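Local coordinates for putative mandelate racemase (PDB 2O56), which is of unknown function but belongs to the enolase superfamily, binds magnesium and may act as a hydro-lyase, at residues A[8-13]-A[29-34]; A[229-234]-A[259-264]. One frame throughout, in Å; residues are numbered along the deposited sequence.

Contact 1: A[8-13]-A[29-34]; sequences SVDIID and VVKINT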
ATOM      1  N   SER A   8      38.395 -17.677  30.645  1.00 31.59           N
ATOM      2  CA  SER A   8      39.107 -16.613  29.957  1.00 28.01           C
ATOM      3  C   SER A   8      38.807 -16.656  28.453  1.00 30.10           C
ATOM      4  O   SER A   8      38.332 -17.670  27.934  1.00 27.82           O
ATOM      5  CB  SER A   8      40.621 -16.765  30.169  1.00 33.12           C
ATOM      6  OG  SER A   8      41.111 -17.870  29.419  1.00 42.57           O
ATOM      7  N   VAL A   9      39.081 -15.547  27.767  1.00 29.24           N
ATOM      8  CA  VAL A   9      38.918 -15.472  26.327  1.00 29.27           C
ATOM      9  C   VAL A   9      40.182 -14.841  25.759  1.00 25.22           C
ATOM     10  O   VAL A   9      40.604 -13.796  26.226  1.00 31.71           O
ATOM     11  CB  VAL A   9      37.683 -14.601  25.903  1.00 26.06           C
ATOM     12  CG1 VAL A   9      37.557 -14.577  24.365  1.00 25.23           C
ATOM     13  CG2 VAL A   9      36.404 -15.121  26.513  1.00 27.54           C
ATOM     14  N   ASP A  10      40.776 -15.487  24.766  1.00 26.67           N
ATOM     15  CA  ASP A  10      41.911 -14.933  24.064  1.00 29.51           C
ATOM     16  C   ASP A  10      41.419 -14.377  22.756  1.00 33.98           C
ATOM     17  O   ASP A  10      40.684 -15.044  22.032  1.00 27.28           O
ATOM     18  CB  ASP A  10      42.962 -16.011  23.806  1.00 33.20           C
ATOM     19  CG  ASP A  10      43.365 -16.743  25.072  1.00 44.80           C
ATOM     20  OD1 ASP A  10      43.960 -16.104  25.960  1.00 41.59           O
ATOM     21  OD2 ASP A  10      43.063 -17.953  25.195  1.00 44.09           O
ATOM     22  N   ILE A  11      41.808 -13.143  22.464  1.00 30.17           N
ATOM     23  CA  ILE A  11      41.484 -12.526  21.188  1.00 32.43           C
ATOM     24  C   ILE A  11      42.771 -12.426  20.374  1.00 32.69           C
ATOM     25  O   ILE A  11      43.688 -11.682  20.731  1.00 30.83           O
ATOM     26  CB  ILE A  11      40.776 -11.161  21.387  1.00 31.96           C
ATOM     27  CG1 ILE A  11      39.511 -11.352  22.236  1.00 30.28           C
ATOM     28  CG2 ILE A  11      40.376 -10.581  20.039  1.00 34.92           C
ATOM     29  CD1 ILE A  11      39.686 -11.162  23.728  1.00 29.75           C
ATOM     30  N   ILE A  12      42.830 -13.206  19.296  1.00 30.92           N
ATOM     31  CA  ILE A  12      44.077 -13.508  18.599  1.00 30.37           C
ATOM     32  C   ILE A  12      44.184 -12.801  17.240  1.00 40.70           C
ATOM     33  O   ILE A  12      43.358 -12.995  16.348  1.00 33.63           O
ATOM     34  CB  ILE A  12      44.255 -15.054  18.432  1.00 34.82           C
ATOM     35  CG1 ILE A  12      44.247 -15.732  19.804  1.00 29.10           C
ATOM     36  CG2 ILE A  12      45.543 -15.396  17.669  1.00 27.60           C
ATOM     37  CD1 ILE A  12      43.892 -17.195  19.804  1.00 25.54           C
ATOM     38  N   ASP A  13      45.220 -11.981  17.089  1.00 33.72           N
ATOM     39  CA  ASP A  13      45.510 -11.319  15.831  1.00 32.29           C
ATOM     40  C   ASP A  13      46.443 -12.227  15.021  1.00 38.48           C
ATOM     41  O   ASP A  13      47.659 -12.182  15.181  1.00 41.40           O
ATOM     42  CB  ASP A  13      46.175  -9.966  16.129  1.00 35.53           C
ATOM     43  CG  ASP A  13      46.241  -9.050  14.920  1.00 42.36           C
ATOM     44  OD1 ASP A  13      45.651  -9.362  13.865  1.00 51.01           O
ATOM     45  OD2 ASP A  13      46.891  -7.992  15.037  1.00 43.36           O
ATOM     46  N   VAL A  29      40.840 -14.310  15.625  1.00 32.87           N
ATOM     47  CA  VAL A  29      40.250 -15.494  16.206  1.00 26.13           C
ATOM     48  C   VAL A  29      39.885 -15.262  17.672  1.00 25.42           C
ATOM     49  O   VAL A  29      40.623 -14.606  18.419  1.00 33.06           O
ATOM     50  CB  VAL A  29      41.188 -16.723  16.001  1.00 28.92           C
ATOM     51  CG1 VAL A  29      40.848 -17.844  16.949  1.00 27.99           C
ATOM     52  CG2 VAL A  29      41.126 -17.190  14.540  1.00 22.30           C
ATOM     53  N   VAL A  30      38.725 -15.763  18.072  1.00 29.85           N
ATOM     54  CA  VAL A  30      38.316 -15.719  19.477  1.00 29.18           C
ATOM     55  C   VAL A  30      38.431 -17.152  19.967  1.00 33.72           C
ATOM     56  O   VAL A  30      37.898 -18.057  19.335  1.00 32.76           O
ATOM     57  CB  VAL A  30      36.854 -15.275  19.622  1.00 32.98           C
ATOM     58  CG1 VAL A  30      36.439 -15.277  21.075  1.00 24.99           C
ATOM     59  CG2 VAL A  30      36.650 -13.892  19.031  1.00 34.12           C
ATOM     60  N   LYS A  31      39.169 -17.347  21.057  1.00 33.32           N
ATOM     61  CA  LYS A  31      39.367 -18.652  21.659  1.00 32.44           C
ATOM     62  C   LYS A  31      38.830 -18.564  23.076  1.00 27.77           C
ATOM     63  O   LYS A  31      39.331 -17.796  23.887  1.00 30.75           O
ATOM     64  CB  LYS A  31      40.858 -18.997  21.706  1.00 31.26           C
ATOM     65  CG  LYS A  31      41.157 -20.401  22.235  1.00 29.16           C
ATOM     66  CD  LYS A  31      42.659 -20.684  22.150  1.00 40.01           C
ATOM     67  CE  LYS A  31      43.063 -21.859  23.022  1.00 45.43           C
ATOM     68  NZ  LYS A  31      43.245 -21.433  24.411  1.00 50.72           N
ATOM     69  N   ILE A  32      37.796 -19.339  23.355  1.00 24.29           N
ATOM     70  CA  ILE A  32      37.065 -19.201  24.583  1.00 22.85           C
ATOM     71  C   ILE A  32      37.466 -20.400  25.441  1.00 32.84           C
ATOM     72  O   ILE A  32      37.458 -21.552  24.961  1.00 30.11           O
ATOM     73  CB  ILE A  32      35.556 -19.218  24.325  1.00 28.62           C
ATOM     74  CG1 ILE A  32      35.148 -17.981  23.521  1.00 30.31           C
ATOM     75  CG2 ILE A  32      34.787 -19.234  25.636  1.00 29.89           C
ATOM     76  CD1 ILE A  32      33.653 -17.752  23.473  1.00 29.15           C
ATOM     77  N   ASN A  33      37.840 -20.137  26.692  1.00 31.44           N
ATOM     78  CA  ASN A  33      38.439 -21.183  27.531  1.00 27.49           C
ATOM     79  C   ASN A  33      37.561 -21.477  28.718  1.00 29.56           C
ATOM     80  O   ASN A  33      36.984 -20.564  29.304  1.00 26.20           O
ATOM     81  CB  ASN A  33      39.854 -20.771  27.987  1.00 26.19           C
ATOM     82  CG  ASN A  33      40.761 -20.440  26.823  1.00 33.42           C
ATOM     83  OD1 ASN A  33      40.972 -21.270  25.945  1.00 34.43           O
ATOM     84  ND2 ASN A  33      41.281 -19.217  26.794  1.00 35.57           N
ATOM     85  N   THR A  34      37.438 -22.752  29.072  1.00 30.66           N
ATOM     86  CA  THR A  34      36.506 -23.146  30.120  1.00 32.56           C
ATOM     87  C   THR A  34      37.214 -23.786  31.306  1.00 36.66           C
ATOM     88  O   THR A  34      38.350 -24.235  31.187  1.00 32.00           O
ATOM     89  CB  THR A  34      35.413 -24.109  29.606  1.00 38.82           C
ATOM     90  OG1 THR A  34      36.017 -25.307  29.127  1.00 33.48           O
ATOM     91  CG2 THR A  34      34.590 -23.473  28.476  1.00 32.10           C
TER
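Asp10 and Asn33 each set CG beside the backbone N, anti to the carbonyl carbon (chi1 -53° and -56°), and from these positions the carboxylate and the amide meet over the same face of an antiparallel pair. Strands 8-13 and 29-34 are the two central strands of the four-stranded sheet in the N-terminal domain of this enolase superfamily fold. Asp10 OD2 lies in the amide plane of Asn33, 2.7 Å from ND2, yet ND2 meets that oxygen from above the carboxylate, 44° out of its plane. The same nitrogen donates to Ser8 OG at 3.0 Å, while Asn33 OD1 accepts from Lys31 NZ at 2.7 Å, so the amide is gripped at both ends and its flip is settled. Lys31 runs beside Asp10, pointing the same way, and closes a long salt bridge of 3.6 Å from NZ to OD2. Asp10 OD1 is held separately by Thr397 OG1 on the adjoining strand 395-398. Beneath this polar group, the hydrogen-bonded pair Asp10 and Lys31 exchanges two backbone bonds, Asp10 N to Lys31 O and Lys31 N to Asp10 O. The other face, with Val9, Ile11, Val30 and Ile32, is apolar and packs largely on helices 52-66 and 93-114. There Val9 CG1 touches Val30 CG1 at 3.5 Å, one methyl against another from diagonally placed residues.

Contact 2: A[229-234]-A[259-264]; sequences TSAIQF and KQVADK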
ATOM      1  N   THR A 229      21.513   3.150 -10.308  1.00 22.82           N
ATOM      2  CA  THR A 229      21.492   3.450 -11.745  1.00 23.88           C
ATOM      3  C   THR A 229      22.473   2.617 -12.578  1.00 22.57           C
ATOM      4  O   THR A 229      22.084   1.999 -13.562  1.00 26.82           O
ATOM      5  CB  THR A 229      21.632   4.966 -11.984  1.00 28.18           C
ATOM      6  OG1 THR A 229      20.626   5.627 -11.209  1.00 27.86           O
ATOM      7  CG2 THR A 229      21.418   5.323 -13.467  1.00 22.83           C
ATOM      8  N   SER A 230      23.736   2.591 -12.175  1.00 29.13           N
ATOM      9  CA  SER A 230      24.750   1.807 -12.872  1.00 26.71           C
ATOM     10  C   SER A 230      24.592   0.297 -12.718  1.00 28.57           C
ATOM     11  O   SER A 230      24.935  -0.450 -13.629  1.00 22.45           O
ATOM     12  CB  SER A 230      26.152   2.222 -12.423  1.00 28.88           C
ATOM     13  OG  SER A 230      26.251   2.254 -11.006  1.00 31.23           O
ATOM     14  N   ALA A 231      24.102  -0.168 -11.568  1.00 20.37           N
ATOM     15  CA  ALA A 231      23.820  -1.601 -11.396  1.00 23.95           C
ATOM     16  C   ALA A 231      22.756  -2.046 -12.397  1.00 25.73           C
ATOM     17  O   ALA A 231      22.853  -3.130 -12.993  1.00 28.66           O
ATOM     18  CB  ALA A 231      23.345  -1.905  -9.947  1.00 20.65           C
ATOM     19  N   ILE A 232      21.739  -1.211 -12.581  1.00 19.63           N
ATOM     20  CA  ILE A 232      20.709  -1.475 -13.594  1.00 19.21           C
ATOM     21  C   ILE A 232      21.258  -1.434 -15.021  1.00 27.56           C
ATOM     22  O   ILE A 232      20.933  -2.290 -15.829  1.00 25.19           O
ATOM     23  CB  ILE A 232      19.480  -0.556 -13.441  1.00 27.02           C
ATOM     24  CG1 ILE A 232      18.697  -0.940 -12.168  1.00 23.16           C
ATOM     25  CG2 ILE A 232      18.565  -0.638 -14.686  1.00 23.93           C
ATOM     26  CD1 ILE A 232      17.748   0.159 -11.684  1.00 24.36           C
ATOM     27  N   GLN A 233      22.099  -0.446 -15.314  1.00 25.12           N
ATOM     28  CA  GLN A 233      22.688  -0.300 -16.657  1.00 24.52           C
ATOM     29  C   GLN A 233      23.479  -1.569 -17.006  1.00 26.18           C
ATOM     30  O   GLN A 233      23.275  -2.179 -18.055  1.00 30.08           O
ATOM     31  CB  GLN A 233      23.611   0.923 -16.664  1.00 27.26           C
ATOM     32  CG  GLN A 233      23.872   1.491 -18.058  1.00 31.15           C
ATOM     33  CD  GLN A 233      24.810   2.689 -18.033  1.00 33.45           C
ATOM     34  OE1 GLN A 233      24.843   3.456 -17.072  1.00 31.77           O
ATOM     35  NE2 GLN A 233      25.594   2.839 -19.096  1.00 31.09           N
ATOM     36  N   PHE A 234      24.345  -1.982 -16.084  1.00 25.33           N
ATOM     37  CA  PHE A 234      25.156  -3.173 -16.267  1.00 27.06           C
ATOM     38  C   PHE A 234      24.359  -4.468 -16.308  1.00 34.43           C
ATOM     39  O   PHE A 234      24.585  -5.316 -17.178  1.00 23.45           O
ATOM     40  CB  PHE A 234      26.265  -3.261 -15.218  1.00 26.32           C
ATOM     41  CG  PHE A 234      27.269  -4.326 -15.525  1.00 30.57           C
ATOM     42  CD1 PHE A 234      28.038  -4.252 -16.691  1.00 24.87           C
ATOM     43  CD2 PHE A 234      27.418  -5.423 -14.686  1.00 25.35           C
ATOM     44  CE1 PHE A 234      28.952  -5.240 -16.997  1.00 31.21           C
ATOM     45  CE2 PHE A 234      28.339  -6.417 -14.986  1.00 32.81           C
ATOM     46  CZ  PHE A 234      29.107  -6.319 -16.150  1.00 23.34           C
ATOM     47  N   LYS A 259      15.445  -3.398  -4.255  1.00 18.32           N
ATOM     48  CA  LYS A 259      14.172  -3.641  -4.929  1.00 20.08           C
ATOM     49  C   LYS A 259      14.107  -2.977  -6.308  1.00 27.08           C
ATOM     50  O   LYS A 259      13.635  -3.593  -7.272  1.00 25.36           O
ATOM     51  CB  LYS A 259      13.007  -3.218  -4.038  1.00 21.85           C
ATOM     52  CG  LYS A 259      11.606  -3.616  -4.509  1.00 23.13           C
ATOM     53  CD  LYS A 259      11.504  -5.030  -5.006  1.00 44.13           C
ATOM     54  CE  LYS A 259      10.087  -5.333  -5.498  1.00 51.86           C
ATOM     55  NZ  LYS A 259       9.042  -4.899  -4.530  1.00 48.45           N
ATOM     56  N   GLN A 260      14.606  -1.749  -6.416  1.00 24.07           N
ATOM     57  CA  GLN A 260      14.623  -1.073  -7.713  1.00 21.42           C
ATOM     58  C   GLN A 260      15.486  -1.844  -8.736  1.00 24.05           C
ATOM     59  O   GLN A 260      15.080  -1.990  -9.877  1.00 24.89           O
ATOM     60  CB  GLN A 260      15.059   0.390  -7.559  1.00 28.08           C
ATOM     61  CG  GLN A 260      15.153   1.207  -8.852  1.00 34.17           C
ATOM     62  CD  GLN A 260      13.815   1.620  -9.453  1.00 34.05           C
ATOM     63  OE1 GLN A 260      12.748   1.323  -8.922  1.00 31.07           O
ATOM     64  NE2 GLN A 260      13.881   2.317 -10.585  1.00 31.68           N
ATOM     65  N   VAL A 261      16.641  -2.365  -8.314  1.00 21.30           N
ATOM     66  CA  VAL A 261      17.484  -3.179  -9.199  1.00 24.21           C
ATOM     67  C   VAL A 261      16.736  -4.458  -9.618  1.00 22.81           C
ATOM     68  O   VAL A 261      16.668  -4.769 -10.796  1.00 24.62           O
ATOM     69  CB  VAL A 261      18.898  -3.487  -8.580  1.00 27.16           C
ATOM     70  CG1 VAL A 261      19.793  -4.302  -9.575  1.00 19.40           C
ATOM     71  CG2 VAL A 261      19.619  -2.190  -8.247  1.00 18.65           C
ATOM     72  N   ALA A 262      16.105  -5.131  -8.653  1.00 25.62           N
ATOM     73  CA  ALA A 262      15.327  -6.354  -8.903  1.00 20.92           C
ATOM     74  C   ALA A 262      14.233  -6.129  -9.944  1.00 28.27           C
ATOM     75  O   ALA A 262      14.023  -6.968 -10.828  1.00 26.86           O
ATOM     76  CB  ALA A 262      14.735  -6.893  -7.610  1.00 23.34           C
ATOM     77  N   ASP A 263      13.576  -4.975  -9.863  1.00 24.45           N
ATOM     78  CA  ASP A 263      12.489  -4.623 -10.784  1.00 24.88           C
ATOM     79  C   ASP A 263      12.972  -4.452 -12.230  1.00 24.87           C
ATOM     80  O   ASP A 263      12.261  -4.800 -13.169  1.00 25.51           O
ATOM     81  CB  ASP A 263      11.822  -3.319 -10.338  1.00 22.81           C
ATOM     82  CG  ASP A 263      10.978  -3.488  -9.075  1.00 33.62           C
ATOM     83  OD1 ASP A 263      10.745  -4.643  -8.664  1.00 30.19           O
ATOM     84  OD2 ASP A 263      10.536  -2.462  -8.507  1.00 30.28           O
ATOM     85  N   LYS A 264      14.172  -3.901 -12.394  1.00 28.72           N
ATOM     86  CA  LYS A 264      14.646  -3.430 -13.704  1.00 26.94           C
ATOM     87  C   LYS A 264      15.628  -4.403 -14.345  1.00 31.14           C
ATOM     88  O   LYS A 264      15.932  -4.302 -15.540  1.00 29.34           O
ATOM     89  CB  LYS A 264      15.285  -2.043 -13.569  1.00 31.96           C
ATOM     90  CG  LYS A 264      14.374  -0.946 -12.929  1.00 24.16           C
ATOM     91  CD  LYS A 264      12.966  -0.933 -13.565  1.00 27.66           C
ATOM     92  CE  LYS A 264      12.193   0.357 -13.242  1.00 26.92           C
ATOM     93  NZ  LYS A 264      11.039   0.531 -14.186  1.00 29.06           N
TER
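Ile232 reaches across from one helix to Val261 and Lys264 of the next, and its branches show how a single aliphatic side chain can bridge two neighbouring barrel helices. At CB the chain forks. CG2, anti to the backbone N, rests 3.7 Å from Lys264 CB. CG1 takes the position beside the backbone N (chi1 -70°) and lies against both Lys264 CB and the backbone of the facing helix, 3.9 Å from Val261 CA. An extended second torsion (chi2 161°) then carries the terminal CD1 onward to Lys264 CG at 3.8 Å, with Gln260 CG at 4.0 Å and the Gln260 carbonyl oxygen also in contact. The lysine therefore serves here through the methylenes nearest its backbone, while its NZ makes a weak hydrogen bond to Ala262 O of a second subunit. One residue back, Ala231 CB meets Val261 CG2 at 4.1 Å on the buried side of the seam. The contact is entirely one of van der Waals packing, between segments whose axes run the same way, 22° apart in direction, and come within 9.4 Å. In the barrel of the C-terminal domain, helices 228-238 and 255-264 flank one another around the parallel sheet: Ala231 O bonds to Tyr246 OH at strand 246-247, Ala231 CB packs on Pro249 just after it, and Val261 leans on Leu269 of strand 269-271.

In the fold
From the N terminus, strand 6-13 leads into a loop, partly unmodelled, and the chain returns as strand 28-34; contact 1 closes that excursion, and strand 39-44 then extends the sheet on the far side of 28-34. The chain's last strand, 395-398, joins the other side, so both ends of the sequence meet in one domain. Contact 2 forms much later: the chain leaves helix 228-238, passes through strand 246-247 with its magnesium ligand Glu247, and comes back as helix 255-264. The two closures follow in series, neither enclosing the other. Their centres lie 43 Å apart, one in the N-terminal domain sheet, the other on the barrel's outer helical layer.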